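Local coordinates for protein 3-deoxy-D-manno-octulosonate 8-phosphate phosphatase KdsC (PDB 4HGP) that hydrolyses 3-deoxy-D-manno-octulosonate 8-phosphate to 3-deoxy-D-manno-octulosonate and inorganic phosphate, a magnesium-dependent step of lipopolysaccharide biosynthesis, at residues F10-V15 against A55-R60; D16-D21 against I105-V110. All coordinates share one frame; numbering follows the deposited sequence.

Contact 1. Residues F10-V15 against A55-R60; sequences FVITDV and AVLSGR. With MG (magnesium ion), chain B; VN4 (oxido(dioxo)vanadium), chain C; KDO (3-deoxy-alpha-D-manno-oct-2-ulopyranosonic acid), chain D.
Ala55 pairs in parallel with Ile12: Ala55 N donates to Val11 O (2.7 Å), and Ala55 O accepts from Thr13 N (2.8 Å). Leu57 N continues the pattern to Thr13 O (2.9 Å), while the two strand directions diverge by 29°. On the face carrying Ile12, the Phe10 ring swings across so that CZ comes obliquely within 3.4 Å of Ala55 CB; Ile12 CG1 lies over the rim of one ring face, and Ile12 CG2 meets Leu57 CB at 3.7 Å. Thr13 and Val56 stand side by side on the other face. Strands 10-13 and 53-57 are neighbours in the Rossmann-like HAD sheet, and the active site forms beyond their C-terminal ends. Asp14, with CG anti to the backbone N (chi1 173°), reaches past the strand: OD1 lies 2.1 Å from the vanadium, as expected of the family's nucleophilic aspartate, and OD2 binds magnesium. Val15 N and Gly59 N donate to vanadate O1 and O3, and Ser58 OG lies 2.6 Å from O1. Val15 CG2 presses tightly on Val56 CG1 (3.4 Å), and Arg60 NH1 approaches the carboxylate O1A of the KDO.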
loop_
_atom_site.group_PDB
_atom_site.type_symbol
_atom_site.label_atom_id
_atom_site.label_comp_id
_atom_site.label_asym_id
_atom_site.label_seq_id
_atom_site.Cartn_x
_atom_site.Cartn_y
_atom_site.Cartn_z
ATOM N N PHE A 10 -10.334 28.101 -10.192
ATOM C CA PHE A 10 -9.247 27.350 -10.809
ATOM C C PHE A 10 -8.438 26.626 -9.743
ATOM O O PHE A 10 -8.041 27.229 -8.750
ATOM C CB PHE A 10 -8.346 28.308 -11.589
ATOM C CG PHE A 10 -7.333 27.628 -12.475
ATOM C CD1 PHE A 10 -7.597 26.388 -13.039
ATOM C CD2 PHE A 10 -6.117 28.241 -12.744
ATOM C CE1 PHE A 10 -6.665 25.767 -13.855
ATOM C CE2 PHE A 10 -5.180 27.630 -13.558
ATOM C CZ PHE A 10 -5.457 26.391 -14.117
ATOM N N VAL A 11 -8.208 25.335 -9.953
ATOM C CA VAL A 11 -7.399 24.531 -9.041
ATOM C C VAL A 11 -6.222 23.892 -9.772
ATOM O O VAL A 11 -6.405 23.188 -10.769
ATOM C CB VAL A 11 -8.219 23.399 -8.385
ATOM C CG1 VAL A 11 -7.321 22.557 -7.504
ATOM C CG2 VAL A 11 -9.391 23.963 -7.587
ATOM N N ILE A 12 -5.016 24.136 -9.265
ATOM C CA ILE A 12 -3.820 23.492 -9.792
ATOM C C ILE A 12 -3.295 22.462 -8.792
ATOM O O ILE A 12 -3.124 22.764 -7.610
ATOM C CB ILE A 12 -2.723 24.520 -10.085
ATOM C CG1 ILE A 12 -3.260 25.604 -11.028
ATOM C CG2 ILE A 12 -1.486 23.828 -10.642
ATOM C CD1 ILE A 12 -2.269 26.727 -11.302
ATOM N N THR A 13 -3.059 21.241 -9.259
ATOM C CA THR A 13 -2.601 20.192 -8.359
ATOM C C THR A 13 -1.264 19.577 -8.764
ATOM O O THR A 13 -0.991 19.337 -9.938
ATOM C CB THR A 13 -3.665 19.084 -8.187
ATOM O OG1 THR A 13 -3.240 18.152 -7.183
ATOM C CG2 THR A 13 -3.925 18.349 -9.507
ATOM N N ASP A 14 -0.430 19.346 -7.763
ATOM C CA ASP A 14 0.762 18.542 -7.919
ATOM C C ASP A 14 0.337 17.067 -8.005
ATOM O O ASP A 14 -0.771 16.723 -7.610
ATOM C CB ASP A 14 1.660 18.764 -6.715
ATOM C CG ASP A 14 2.828 17.843 -6.707
ATOM O OD1 ASP A 14 3.499 17.765 -7.753
ATOM O OD2 ASP A 14 3.045 17.171 -5.679
ATOM N N VAL A 15 1.197 16.196 -8.525
ATOM C CA VAL A 15 0.814 14.791 -8.677
ATOM C C VAL A 15 1.397 13.882 -7.611
ATOM O O VAL A 15 0.661 13.252 -6.841
ATOM C CB VAL A 15 1.216 14.237 -10.048
ATOM C CG1 VAL A 15 0.729 12.802 -10.210
ATOM C CG2 VAL A 15 0.692 15.142 -11.150
ATOM N N ALA A 55 -6.113 22.034 -13.192
ATOM C CA ALA A 55 -4.843 21.886 -13.896
ATOM C C ALA A 55 -3.843 21.058 -13.100
ATOM O O ALA A 55 -3.899 20.986 -11.868
ATOM C CB ALA A 55 -4.253 23.248 -14.244
ATOM N N VAL A 56 -2.929 20.420 -13.822
ATOM C CA VAL A 56 -1.916 19.593 -13.209
ATOM C C VAL A 56 -0.549 20.224 -13.412
ATOM O O VAL A 56 -0.233 20.687 -14.500
ATOM C CB VAL A 56 -1.946 18.186 -13.802
ATOM C CG1 VAL A 56 -0.764 17.388 -13.320
ATOM C CG2 VAL A 56 -3.241 17.509 -13.431
ATOM N N LEU A 57 0.245 20.263 -12.344
ATOM C CA LEU A 57 1.599 20.794 -12.389
ATOM C C LEU A 57 2.543 19.831 -11.676
ATOM O O LEU A 57 2.469 19.674 -10.458
ATOM C CB LEU A 57 1.647 22.176 -11.732
ATOM C CG LEU A 57 2.974 22.935 -11.752
ATOM C CD1 LEU A 57 3.540 23.001 -13.164
ATOM C CD2 LEU A 57 2.784 24.325 -11.177
ATOM N N SER A 58 3.425 19.196 -12.441
ATOM C CA SER A 58 4.299 18.151 -11.914
ATOM C C SER A 58 5.745 18.328 -12.360
ATOM O O SER A 58 6.005 18.704 -13.499
ATOM C CB SER A 58 3.796 16.769 -12.356
ATOM O OG SER A 58 4.633 15.733 -11.874
ATOM N N GLY A 59 6.681 18.048 -11.460
ATOM C CA GLY A 59 8.094 18.075 -11.788
ATOM C C GLY A 59 8.537 16.831 -12.537
ATOM O O GLY A 59 9.681 16.735 -12.985
ATOM N N ARG A 60 7.631 15.864 -12.657
ATOM C CA ARG A 60 7.878 14.655 -13.436
ATOM C C ARG A 60 6.889 14.542 -14.589
ATOM O O ARG A 60 5.778 15.072 -14.528
ATOM C CB ARG A 60 7.774 13.396 -12.562
ATOM C CG ARG A 60 8.724 13.355 -11.384
ATOM C CD ARG A 60 8.795 11.951 -10.819
ATOM N NE ARG A 60 9.334 11.024 -11.808
ATOM C CZ ARG A 60 10.621 10.734 -11.938
ATOM N NH1 ARG A 60 11.519 11.287 -11.128
ATOM N NH2 ARG A 60 11.013 9.890 -12.881
HETATM MG MG MG B . 4.598 16.268 -4.762
HETATM V V VN4 C . 5.159 16.523 -8.094
HETATM O O1 VN4 C . 3.848 15.581 -9.397
HETATM O O2 VN4 C . 5.427 15.883 -6.130
HETATM O O3 VN4 C . 6.031 18.313 -8.721
HETATM C C1 KDO D . 12.080 11.613 -7.390
HETATM O O1A KDO D . 12.104 11.017 -8.494
HETATM O O1B KDO D . 11.954 10.950 -6.333
HETATM C C2 KDO D . 12.178 13.104 -7.320
HETATM O O2 KDO D . 12.058 13.486 -5.890
HETATM C C3 KDO D . 13.227 13.457 -7.725
HETATM C C4 KDO D . 13.395 14.696 -8.001
HETATM O O4 KDO D . 14.293 14.721 -9.233
HETATM C C5 KDO D . 12.230 15.523 -8.398
HETATM O O5 KDO D . 12.189 15.417 -9.747
HETATM C C6 KDO D . 10.749 15.256 -7.788
HETATM O O6 KDO D . 11.041 13.745 -8.083
HETATM C C7 KDO D . 9.710 15.709 -8.401
HETATM O O7 KDO D . 9.984 15.810 -9.825
HETATM C C8 KDO D . 9.261 17.106 -7.831
HETATM O O8 KDO D . 7.971 17.529 -8.110
HETATM O O HOH W 1 6.190 15.247 -3.923
HETATM O O HOH W 2 5.634 18.056 -4.681
#

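Contact 2. Residues D16-D21 against I105-V110. With MG (magnesium ion), chain B; VN4 (oxido(dioxo)vanadium), chain C.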
loop_
_atom_site.group_PDB
_atom_site.type_symbol
_atom_site.label_atom_id
_atom_site.label_comp_id
_atom_site.label_asym_id
_atom_site.label_seq_id
_atom_site.Cartn_x
_atom_site.Cartn_y
_atom_site.Cartn_z
ATOM N N ASP A 16 2.719 13.777 -7.589
ATOM C CA ASP A 16 3.351 12.815 -6.698
ATOM C C ASP A 16 3.222 13.295 -5.263
ATOM O O ASP A 16 3.661 14.405 -4.921
ATOM C CB ASP A 16 4.820 12.581 -7.077
ATOM C CG ASP A 16 4.995 12.201 -8.537
ATOM O OD1 ASP A 16 4.497 11.124 -8.933
ATOM O OD2 ASP A 16 5.635 12.973 -9.291
ATOM N N GLY A 17 2.592 12.464 -4.437
ATOM C CA GLY A 17 2.396 12.776 -3.032
ATOM C C GLY A 17 1.142 13.589 -2.758
ATOM O O GLY A 17 0.861 13.955 -1.614
ATOM N N VAL A 18 0.382 13.870 -3.808
ATOM C CA VAL A 18 -0.905 14.541 -3.659
ATOM C C VAL A 18 -2.003 13.690 -4.283
ATOM O O VAL A 18 -2.912 13.231 -3.586
ATOM C CB VAL A 18 -0.900 15.956 -4.270
ATOM C CG1 VAL A 18 -2.334 16.483 -4.433
ATOM C CG2 VAL A 18 -0.088 16.889 -3.382
ATOM N N LEU A 19 -1.903 13.485 -5.596
ATOM C CA LEU A 19 -2.805 12.602 -6.323
ATOM C C LEU A 19 -2.345 11.160 -6.138
ATOM O O LEU A 19 -3.109 10.228 -6.353
ATOM C CB LEU A 19 -2.854 12.974 -7.808
ATOM C CG LEU A 19 -3.372 14.380 -8.143
ATOM C CD1 LEU A 19 -3.416 14.595 -9.638
ATOM C CD2 LEU A 19 -4.754 14.613 -7.540
ATOM N N THR A 20 -1.086 10.994 -5.747
ATOM C CA THR A 20 -0.547 9.690 -5.367
ATOM C C THR A 20 -0.067 9.787 -3.923
ATOM O O THR A 20 -0.112 10.866 -3.338
ATOM C CB THR A 20 0.638 9.270 -6.257
ATOM O OG1 THR A 20 1.785 10.072 -5.947
ATOM C CG2 THR A 20 0.296 9.408 -7.724
ATOM N N ASP A 21 0.381 8.668 -3.347
ATOM C CA ASP A 21 0.902 8.659 -1.977
ATOM C C ASP A 21 2.420 8.862 -1.906
ATOM O O ASP A 21 3.036 8.649 -0.863
ATOM C CB ASP A 21 0.484 7.381 -1.226
ATOM C CG ASP A 21 1.235 6.144 -1.688
ATOM O OD1 ASP A 21 1.909 6.203 -2.724
ATOM O OD2 ASP A 21 1.150 5.096 -1.000
ATOM N N ILE A 105 -2.605 22.779 -4.487
ATOM C CA ILE A 105 -2.412 21.756 -3.465
ATOM C C ILE A 105 -1.105 20.988 -3.719
ATOM O O ILE A 105 -0.884 20.472 -4.818
ATOM C CB ILE A 105 -3.637 20.828 -3.394
ATOM C CG1 ILE A 105 -3.409 19.676 -2.408
ATOM C CG2 ILE A 105 -3.997 20.323 -4.779
ATOM C CD1 ILE A 105 -4.634 18.816 -2.185
ATOM N N GLY A 106 -0.234 20.948 -2.709
ATOM C CA GLY A 106 1.082 20.335 -2.847
ATOM C C GLY A 106 1.497 19.529 -1.628
ATOM O O GLY A 106 0.722 19.398 -0.689
ATOM N N ASP A 107 2.714 18.988 -1.630
ATOM C CA ASP A 107 3.194 18.200 -0.492
ATOM C C ASP A 107 4.666 18.366 -0.133
ATOM O O ASP A 107 5.115 17.797 0.859
ATOM C CB ASP A 107 2.965 16.709 -0.747
ATOM C CG ASP A 107 3.989 16.127 -1.707
ATOM O OD1 ASP A 107 3.856 16.384 -2.915
ATOM O OD2 ASP A 107 4.927 15.423 -1.264
ATOM N N ASP A 108 5.434 19.092 -0.939
ATOM C CA ASP A 108 6.875 19.146 -0.720
ATOM C C ASP A 108 7.466 20.497 -1.124
ATOM O O ASP A 108 6.767 21.360 -1.652
ATOM C CB ASP A 108 7.572 17.982 -1.446
ATOM C CG ASP A 108 8.940 17.638 -0.856
ATOM O OD1 ASP A 108 9.264 18.104 0.258
ATOM O OD2 ASP A 108 9.687 16.877 -1.513
ATOM N N SER A 109 8.759 20.655 -0.869
ATOM C CA SER A 109 9.482 21.902 -1.098
ATOM C C SER A 109 9.280 22.499 -2.494
ATOM O O SER A 109 9.219 23.721 -2.640
ATOM C CB SER A 109 10.967 21.684 -0.825
ATOM O OG SER A 109 11.186 21.271 0.512
ATOM N N VAL A 110 9.167 21.640 -3.507
ATOM C CA VAL A 110 9.036 22.066 -4.903
ATOM C C VAL A 110 7.743 22.855 -5.113
ATOM O O VAL A 110 7.602 23.629 -6.067
ATOM C CB VAL A 110 9.078 20.849 -5.864
ATOM C CG1 VAL A 110 7.826 19.992 -5.709
ATOM C CG2 VAL A 110 9.246 21.290 -7.315
HETATM MG MG MG B . 4.598 16.268 -4.762
HETATM V V VN4 C . 5.159 16.523 -8.094
HETATM O O1 VN4 C . 3.848 15.581 -9.397
HETATM O O2 VN4 C . 5.427 15.883 -6.130
HETATM O O3 VN4 C . 6.031 18.313 -8.721
HETATM O O HOH W 1 6.190 15.247 -3.923
HETATM O O HOH W 2 5.634 18.056 -4.681
#
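Asp16 O and Asp107 OD1, two acceptors, lie only 2.8 Å apart because one magnesium ion joins them. The metal is 2.1 Å from Asp16 O and 2.0 Å from Asp107 OD1; Asp14 OD2, two waters and an oxygen of the vanadium group, modelled implausibly close, fill the rest of its shell. Asp107 reaches it with CG set between its backbone N and carbonyl carbon (chi1 77°), which turns the carboxylate toward the 16-21 loop. The other oxygen, OD2, accepts a weak hydrogen bond from water 1 and a salt bridge from Arg39 of the second subunit. Asp14 OD2 and the Asp16 carbonyl come from the DxDxV motif of HAD phosphatases, and Asp107, from the loop after strand 102-106, adds the third protein ligand. Gly17, at a positive phi of 87° and without a side chain, lets the Asp107 carboxylate come in close, and Gly17 N donates to Thr20 OG1 (2.9 Å). Asp16 N points to the vanadate instead, donating to O1 (2.8 Å, 164° at the hydrogen), while its carboxylate OD1 pairs with Lys34. Away from the metal the contact is apolar: Val18 CG2 rests on Gly106 C at 3.5 Å, and Val18 CG1 meets Ile105 CG1 at 3.9 Å. Strand 10-13 borders this layer, and helix 147-158 packs on it through Phe148 against Leu19 and Met151 against Ile105.

Overall arrangement
From the N terminus, strand 10-13 runs straight into the 16-21 loop, so the first segments of both contacts follow one another in the chain. Contact 1 closes a loop of 39 residues holding the antiparallel pair 23-27 and 30-37 and helix 38-49; contact 2 closes one of 83 residues that also takes in helices 63-72 and 84-95. The closures cross, since 16-21 falls inside the first loop and 55-60 inside the second. Strand 10-13 lies between strands 53-57 and 102-106 in the parallel sheet, and magnesium and vanadate sit where the two contacts meet. Thr13 OG1 packs against Val18 CG1 and Ile105 CG2, linking the contacts directly.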